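MATE family efflux transporter (PDB 6IDP) probably exports drugs and other toxic compounds across the bacterial inner membrane, changing conformation in a proton-dependent way. Local coordinates at residues 170-181 with 192-203. Numbering follows the deposited sequence.
With OLC ((2R)-2,3-dihydroxypropyl (9Z)-octadec-9-enoate), chain O; OLC ((2R)-2,3-dihydroxypropyl (9Z)-octadec-9-enoate), chain B.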
ATOM      1  N   THR A 170      11.530 -11.446   7.544  1.00 37.61           N
ATOM      2  CA  THR A 170      12.427 -10.590   6.777  1.00 35.19           C
ATOM      3  C   THR A 170      12.645  -9.243   7.469  1.00 40.37           C
ATOM      4  O   THR A 170      13.720  -8.654   7.359  1.00 40.24           O
ATOM      5  CB  THR A 170      11.904 -10.354   5.343  1.00 31.56           C
ATOM      6  OG1 THR A 170      10.606  -9.749   5.395  1.00 35.73           O
ATOM      7  CG2 THR A 170      11.820 -11.673   4.581  1.00 27.98           C
ATOM      8  N   SER A 171      11.629  -8.765   8.184  1.00 36.31           N
ATOM      9  CA  SER A 171      11.742  -7.518   8.941  1.00 38.53           C
ATOM     10  C   SER A 171      12.768  -7.634  10.061  1.00 38.48           C
ATOM     11  O   SER A 171      13.600  -6.748  10.245  1.00 42.12           O
ATOM     12  CB  SER A 171      10.388  -7.112   9.529  1.00 39.51           C
ATOM     13  OG  SER A 171       9.461  -6.795   8.509  1.00 45.90           O
ATOM     14  N   VAL A 172      12.691  -8.728  10.813  1.00 42.16           N
ATOM     15  CA  VAL A 172      13.634  -8.988  11.893  1.00 49.49           C
ATOM     16  C   VAL A 172      15.028  -9.223  11.328  1.00 53.58           C
ATOM     17  O   VAL A 172      16.014  -8.675  11.828  1.00 50.65           O
ATOM     18  CB  VAL A 172      13.205 -10.205  12.743  1.00 50.68           C
ATOM     19  CG1 VAL A 172      14.381 -10.752  13.542  1.00 55.80           C
ATOM     20  CG2 VAL A 172      12.060  -9.827  13.665  1.00 53.08           C
ATOM     21  N   LEU A 173      15.101 -10.029  10.273  1.00 47.90           N
ATOM     22  CA  LEU A 173      16.375 -10.343   9.639  1.00 45.65           C
ATOM     23  C   LEU A 173      17.046  -9.080   9.097  1.00 44.53           C
ATOM     24  O   LEU A 173      18.253  -8.898   9.251  1.00 43.00           O
ATOM     25  CB  LEU A 173      16.174 -11.370   8.520  1.00 43.94           C
ATOM     26  CG  LEU A 173      17.427 -12.019   7.934  1.00 55.99           C
ATOM     27  CD1 LEU A 173      18.336 -12.527   9.043  1.00 63.58           C
ATOM     28  CD2 LEU A 173      17.048 -13.156   6.996  1.00 56.82           C
ATOM     29  N   ASN A 174      16.262  -8.202   8.480  1.00 44.61           N
ATOM     30  CA  ASN A 174      16.793  -6.947   7.956  1.00 42.04           C
ATOM     31  C   ASN A 174      17.237  -6.017   9.080  1.00 47.67           C
ATOM     32  O   ASN A 174      18.198  -5.262   8.930  1.00 54.34           O
ATOM     33  CB  ASN A 174      15.754  -6.246   7.075  1.00 40.86           C
ATOM     34  CG  ASN A 174      16.378  -5.260   6.103  1.00 50.21           C
ATOM     35  OD1 ASN A 174      17.504  -4.799   6.297  1.00 53.02           O
ATOM     36  ND2 ASN A 174      15.637  -4.920   5.054  1.00 50.62           N
ATOM     37  N   LEU A 175      16.532  -6.079  10.206  1.00 49.00           N
ATOM     38  CA  LEU A 175      16.872  -5.269  11.374  1.00 48.96           C
ATOM     39  C   LEU A 175      18.238  -5.674  11.925  1.00 49.81           C
ATOM     40  O   LEU A 175      19.052  -4.824  12.271  1.00 56.40           O
ATOM     41  CB  LEU A 175      15.790  -5.411  12.449  1.00 49.67           C
ATOM     42  CG  LEU A 175      15.764  -4.447  13.642  1.00 63.37           C
ATOM     43  CD1 LEU A 175      16.662  -4.922  14.784  1.00 65.25           C
ATOM     44  CD2 LEU A 175      16.113  -3.023  13.218  1.00 65.96           C
ATOM     45  N   ILE A 176      18.483  -6.979  11.990  1.00 59.24           N
ATOM     46  CA  ILE A 176      19.746  -7.508  12.498  1.00 60.76           C
ATOM     47  C   ILE A 176      20.914  -7.228  11.552  1.00 60.16           C
ATOM     48  O   ILE A 176      21.998  -6.841  11.990  1.00 62.64           O
ATOM     49  CB  ILE A 176      19.655  -9.031  12.741  1.00 58.36           C
ATOM     50  CG1 ILE A 176      18.596  -9.342  13.801  1.00 62.30           C
ATOM     51  CG2 ILE A 176      21.004  -9.590  13.163  1.00 56.45           C
ATOM     52  CD1 ILE A 176      18.409 -10.825  14.057  1.00 61.20           C
ATOM     53  N   LEU A 177      20.691  -7.422  10.256  1.00 54.61           N
ATOM     54  CA  LEU A 177      21.750  -7.255   9.264  1.00 51.75           C
ATOM     55  C   LEU A 177      22.087  -5.788   9.002  1.00 52.41           C
ATOM     56  O   LEU A 177      23.183  -5.470   8.539  1.00 49.68           O
ATOM     57  CB  LEU A 177      21.357  -7.936   7.951  1.00 42.14           C
ATOM     58  CG  LEU A 177      21.256  -9.462   7.996  1.00 45.30           C
ATOM     59  CD1 LEU A 177      20.733 -10.013   6.677  1.00 46.18           C
ATOM     60  CD2 LEU A 177      22.603 -10.076   8.340  1.00 48.84           C
ATOM     61  N   ASP A 178      21.143  -4.903   9.309  1.00 56.49           N
ATOM     62  CA  ASP A 178      21.288  -3.479   9.015  1.00 61.95           C
ATOM     63  C   ASP A 178      22.551  -2.852   9.630  1.00 66.97           C
ATOM     64  O   ASP A 178      23.384  -2.328   8.892  1.00 63.88           O
ATOM     65  CB  ASP A 178      20.038  -2.711   9.473  1.00 68.17           C
ATOM     66  CG  ASP A 178      19.331  -2.007   8.330  1.00 68.73           C
ATOM     67  OD1 ASP A 178      19.649  -2.300   7.158  1.00 66.83           O
ATOM     68  OD2 ASP A 178      18.450  -1.164   8.604  1.00 74.05           O
ATOM     69  N   PRO A 179      22.718  -2.913  10.968  1.00 67.98           N
ATOM     70  CA  PRO A 179      23.904  -2.213  11.481  1.00 71.84           C
ATOM     71  C   PRO A 179      25.218  -2.911  11.130  1.00 69.16           C
ATOM     72  O   PRO A 179      26.267  -2.267  11.125  1.00 72.67           O
ATOM     73  CB  PRO A 179      23.677  -2.214  12.993  1.00 68.98           C
ATOM     74  CG  PRO A 179      22.897  -3.450  13.240  1.00 66.74           C
ATOM     75  CD  PRO A 179      21.988  -3.606  12.048  1.00 64.97           C
ATOM     76  N   ILE A 180      25.156  -4.207  10.841  1.00 63.76           N
ATOM     77  CA  ILE A 180      26.351  -4.977  10.511  1.00 64.67           C
ATOM     78  C   ILE A 180      26.943  -4.549   9.168  1.00 61.78           C
ATOM     79  O   ILE A 180      28.156  -4.390   9.035  1.00 62.30           O
ATOM     80  CB  ILE A 180      26.051  -6.491  10.478  1.00 66.76           C
ATOM     81  CG1 ILE A 180      25.576  -6.968  11.851  1.00 70.10           C
ATOM     82  CG2 ILE A 180      27.278  -7.276  10.038  1.00 64.07           C
ATOM     83  CD1 ILE A 180      25.299  -8.453  11.920  1.00 70.69           C
ATOM     84  N   PHE A 181      26.086  -4.357   8.173  1.00 59.54           N
ATOM     85  CA  PHE A 181      26.553  -3.954   6.852  1.00 56.33           C
ATOM     86  C   PHE A 181      26.802  -2.452   6.769  1.00 62.36           C
ATOM     87  O   PHE A 181      27.763  -2.014   6.138  1.00 62.24           O
ATOM     88  CB  PHE A 181      25.557  -4.386   5.775  1.00 49.26           C
ATOM     89  CG  PHE A 181      25.674  -5.834   5.391  1.00 48.12           C
ATOM     90  CD1 PHE A 181      26.563  -6.230   4.406  1.00 53.51           C
ATOM     91  CD2 PHE A 181      24.904  -6.797   6.020  1.00 46.84           C
ATOM     92  CE1 PHE A 181      26.678  -7.562   4.052  1.00 54.17           C
ATOM     93  CE2 PHE A 181      25.014  -8.132   5.671  1.00 49.78           C
ATOM     94  CZ  PHE A 181      25.903  -8.514   4.686  1.00 51.57           C
ATOM     95  N   ALA A 192      22.671  -0.697   3.763  1.00 51.78           N
ATOM     96  CA  ALA A 192      21.242  -0.814   4.028  1.00 48.80           C
ATOM     97  C   ALA A 192      20.543  -1.577   2.907  1.00 46.96           C
ATOM     98  O   ALA A 192      19.672  -2.411   3.160  1.00 47.68           O
ATOM     99  CB  ALA A 192      20.620   0.560   4.200  1.00 48.39           C
ATOM    100  N   ALA A 193      20.929  -1.283   1.669  1.00 42.12           N
ATOM    101  CA  ALA A 193      20.353  -1.941   0.507  1.00 42.01           C
ATOM    102  C   ALA A 193      20.775  -3.406   0.449  1.00 41.51           C
ATOM    103  O   ALA A 193      19.976  -4.279   0.102  1.00 42.30           O
ATOM    104  CB  ALA A 193      20.763  -1.219  -0.765  1.00 44.50           C
ATOM    105  N   ILE A 194      22.035  -3.666   0.788  1.00 40.48           N
ATOM    106  CA  ILE A 194      22.564  -5.025   0.822  1.00 42.11           C
ATOM    107  C   ILE A 194      21.857  -5.858   1.888  1.00 44.53           C
ATOM    108  O   ILE A 194      21.526  -7.023   1.659  1.00 42.81           O
ATOM    109  CB  ILE A 194      24.081  -5.023   1.082  1.00 42.88           C
ATOM    110  CG1 ILE A 194      24.807  -4.311  -0.058  1.00 46.53           C
ATOM    111  CG2 ILE A 194      24.606  -6.442   1.248  1.00 45.49           C
ATOM    112  CD1 ILE A 194      26.260  -4.025   0.223  1.00 54.81           C
ATOM    113  N   ALA A 195      21.615  -5.254   3.048  1.00 45.16           N
ATOM    114  CA  ALA A 195      20.873  -5.918   4.114  1.00 48.09           C
ATOM    115  C   ALA A 195      19.459  -6.270   3.652  1.00 43.61           C
ATOM    116  O   ALA A 195      18.915  -7.311   4.017  1.00 44.24           O
ATOM    117  CB  ALA A 195      20.828  -5.043   5.358  1.00 40.97           C
ATOM    118  N   THR A 196      18.875  -5.396   2.839  1.00 40.30           N
ATOM    119  CA  THR A 196      17.540  -5.620   2.299  1.00 35.63           C
ATOM    120  C   THR A 196      17.532  -6.751   1.267  1.00 32.77           C
ATOM    121  O   THR A 196      16.618  -7.580   1.254  1.00 34.80           O
ATOM    122  CB  THR A 196      16.978  -4.335   1.658  1.00 40.23           C
ATOM    123  OG1 THR A 196      16.923  -3.293   2.640  1.00 49.22           O
ATOM    124  CG2 THR A 196      15.577  -4.574   1.106  1.00 34.21           C
ATOM    125  N   ILE A 197      18.547  -6.788   0.407  1.00 32.44           N
ATOM    126  CA  ILE A 197      18.650  -7.841  -0.602  1.00 31.06           C
ATOM    127  C   ILE A 197      18.720  -9.217   0.057  1.00 30.62           C
ATOM    128  O   ILE A 197      18.032 -10.147  -0.358  1.00 33.58           O
ATOM    129  CB  ILE A 197      19.886  -7.653  -1.513  1.00 31.73           C
ATOM    130  CG1 ILE A 197      19.783  -6.347  -2.301  1.00 36.16           C
ATOM    131  CG2 ILE A 197      20.032  -8.830  -2.471  1.00 35.16           C
ATOM    132  CD1 ILE A 197      21.039  -5.991  -3.081  1.00 38.79           C
ATOM    133  N   ILE A 198      19.543  -9.339   1.094  1.00 31.78           N
ATOM    134  CA  ILE A 198      19.710 -10.616   1.775  1.00 35.47           C
ATOM    135  C   ILE A 198      18.428 -11.028   2.495  1.00 35.61           C
ATOM    136  O   ILE A 198      17.985 -12.170   2.376  1.00 35.56           O
ATOM    137  CB  ILE A 198      20.875 -10.568   2.777  1.00 36.43           C
ATOM    138  CG1 ILE A 198      22.169 -10.199   2.051  1.00 38.38           C
ATOM    139  CG2 ILE A 198      21.027 -11.905   3.488  1.00 33.81           C
ATOM    140  CD1 ILE A 198      23.380 -10.144   2.946  1.00 36.61           C
ATOM    141  N   ALA A 199      17.832 -10.088   3.224  1.00 31.65           N
ATOM    142  CA  ALA A 199      16.582 -10.331   3.939  1.00 31.20           C
ATOM    143  C   ALA A 199      15.469 -10.798   2.999  1.00 34.32           C
ATOM    144  O   ALA A 199      14.872 -11.853   3.210  1.00 37.62           O
ATOM    145  CB  ALA A 199      16.149  -9.078   4.682  1.00 32.45           C
ATOM    146  N   PHE A 200      15.193 -10.006   1.966  1.00 30.38           N
ATOM    147  CA  PHE A 200      14.180 -10.358   0.980  1.00 29.01           C
ATOM    148  C   PHE A 200      14.579 -11.604   0.196  1.00 33.96           C
ATOM    149  O   PHE A 200      13.722 -12.352  -0.275  1.00 37.80           O
ATOM    150  CB  PHE A 200      13.936  -9.197   0.016  1.00 28.17           C
ATOM    151  CG  PHE A 200      13.119  -8.082   0.602  1.00 33.48           C
ATOM    152  CD1 PHE A 200      12.362  -8.279   1.747  1.00 44.58           C
ATOM    153  CD2 PHE A 200      13.102  -6.836   0.001  1.00 36.40           C
ATOM    154  CE1 PHE A 200      11.607  -7.247   2.281  1.00 46.64           C
ATOM    155  CE2 PHE A 200      12.345  -5.804   0.526  1.00 39.49           C
ATOM    156  CZ  PHE A 200      11.598  -6.011   1.665  1.00 38.55           C
ATOM    157  N   GLY A 201      15.884 -11.815   0.056  1.00 36.53           N
ATOM    158  CA  GLY A 201      16.397 -12.982  -0.638  1.00 31.05           C
ATOM    159  C   GLY A 201      16.097 -14.253   0.130  1.00 34.51           C
ATOM    160  O   GLY A 201      15.722 -15.272  -0.455  1.00 33.46           O
ATOM    161  N   VAL A 202      16.267 -14.191   1.446  1.00 34.08           N
ATOM    162  CA  VAL A 202      15.945 -15.310   2.320  1.00 31.48           C
ATOM    163  C   VAL A 202      14.447 -15.600   2.267  1.00 31.71           C
ATOM    164  O   VAL A 202      14.029 -16.759   2.270  1.00 31.87           O
ATOM    165  CB  VAL A 202      16.382 -15.033   3.772  1.00 32.82           C
ATOM    166  CG1 VAL A 202      15.805 -16.071   4.723  1.00 39.20           C
ATOM    167  CG2 VAL A 202      17.897 -15.012   3.867  1.00 30.52           C
ATOM    168  N   GLY A 203      13.646 -14.540   2.200  1.00 29.46           N
ATOM    169  CA  GLY A 203      12.208 -14.685   2.066  1.00 28.40           C
ATOM    170  C   GLY A 203      11.830 -15.403   0.784  1.00 34.72           C
ATOM    171  O   GLY A 203      10.942 -16.255   0.780  1.00 35.27           O
TER
HETATM  172  C18 OLC O 514      12.399  -4.410   4.564  1.00 56.88           C
HETATM  173  C17 OLC O 514      11.778  -3.075   4.210  1.00 62.52           C
HETATM  174  C16 OLC O 514      12.030  -2.746   2.755  1.00 61.70           C
HETATM  175  C15 OLC O 514      10.898  -1.884   2.238  1.00 63.70           C
HETATM  176  C14 OLC O 514      10.838  -1.973   0.729  1.00 61.64           C
HETATM  177  C18 OLC B 501       8.199  -7.942   1.681  1.00 54.74           C
HETATM  178  C10 OLC B 501       3.797  -2.574   0.501  1.00 69.11           C
HETATM  179  C9  OLC B 501       2.476  -2.604   0.771  1.00 67.69           C
HETATM  180  C17 OLC B 501       7.556  -7.235   0.509  1.00 57.25           C
HETATM  181  C11 OLC B 501       4.307  -2.958  -0.870  1.00 69.06           C
HETATM  182  C8  OLC B 501       1.487  -3.022  -0.294  1.00 66.55           C
HETATM  183  C16 OLC B 501       8.605  -6.451  -0.250  1.00 62.56           C
HETATM  184  C12 OLC B 501       5.820  -3.026  -0.856  1.00 71.69           C
HETATM  185  C15 OLC B 501       7.987  -5.214  -0.867  1.00 65.63           C
HETATM  186  C13 OLC B 501       6.278  -3.864   0.319  1.00 73.65           C
HETATM  187  C14 OLC B 501       7.758  -4.162   0.197  1.00 71.61           C
HETATM  188  O   HOH W   1      17.663  -1.620   4.929  1.00 45.39           O
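With CG of Asn-174 trans to its backbone N (chi1 -158°), the side chain carries the amide across to helix 192-203, while Thr-196 keeps OG1 beside its own backbone N (chi1 -59°) to receive it. The bond from Asn-174 ND2 to Thr-196 OG1, 3.2 Å, is nearly straight at 165°, and the hydroxyl lies close to the amide plane. On the other branch of the amide, OD1 rests against Ala-195 CB, a methyl that also meets Asp-178 OD1. A water bridges Asp-178 OD1 (3.1 Å) and Ala-192 O (2.8 Å); OD2 of the same carboxylate lies close to OD1 of Asp-35 on helix 5-39. Ala-195 and Ala-199 let the axes of the two near-antiparallel segments approach to 8.2 Å, Ala-199 CB packing 3.7 Å from Asn-174 CB. The flank formed by leucines and Phe-181 is apolar: Leu-173 CD2 meets Val-202 CG2, Leu-177 lies across Ile-198 at about a right angle, CD1 on CG2, and Ile-194 CG2 sits over the Phe-181 ring in a CH-pi contact, 4.0 Å from its centroid. Thr-170 CG2 packs on Ala-199 O at 3.4 Å, and C18 of the chain O monoolein lies 3.3 Å from Asn-174 ND2. Asp-178, the water, Asn-174 and Thr-196 thus form a polar side, where the buried amide-hydroxyl bond and the water join two helices whose interface is otherwise largely apolar.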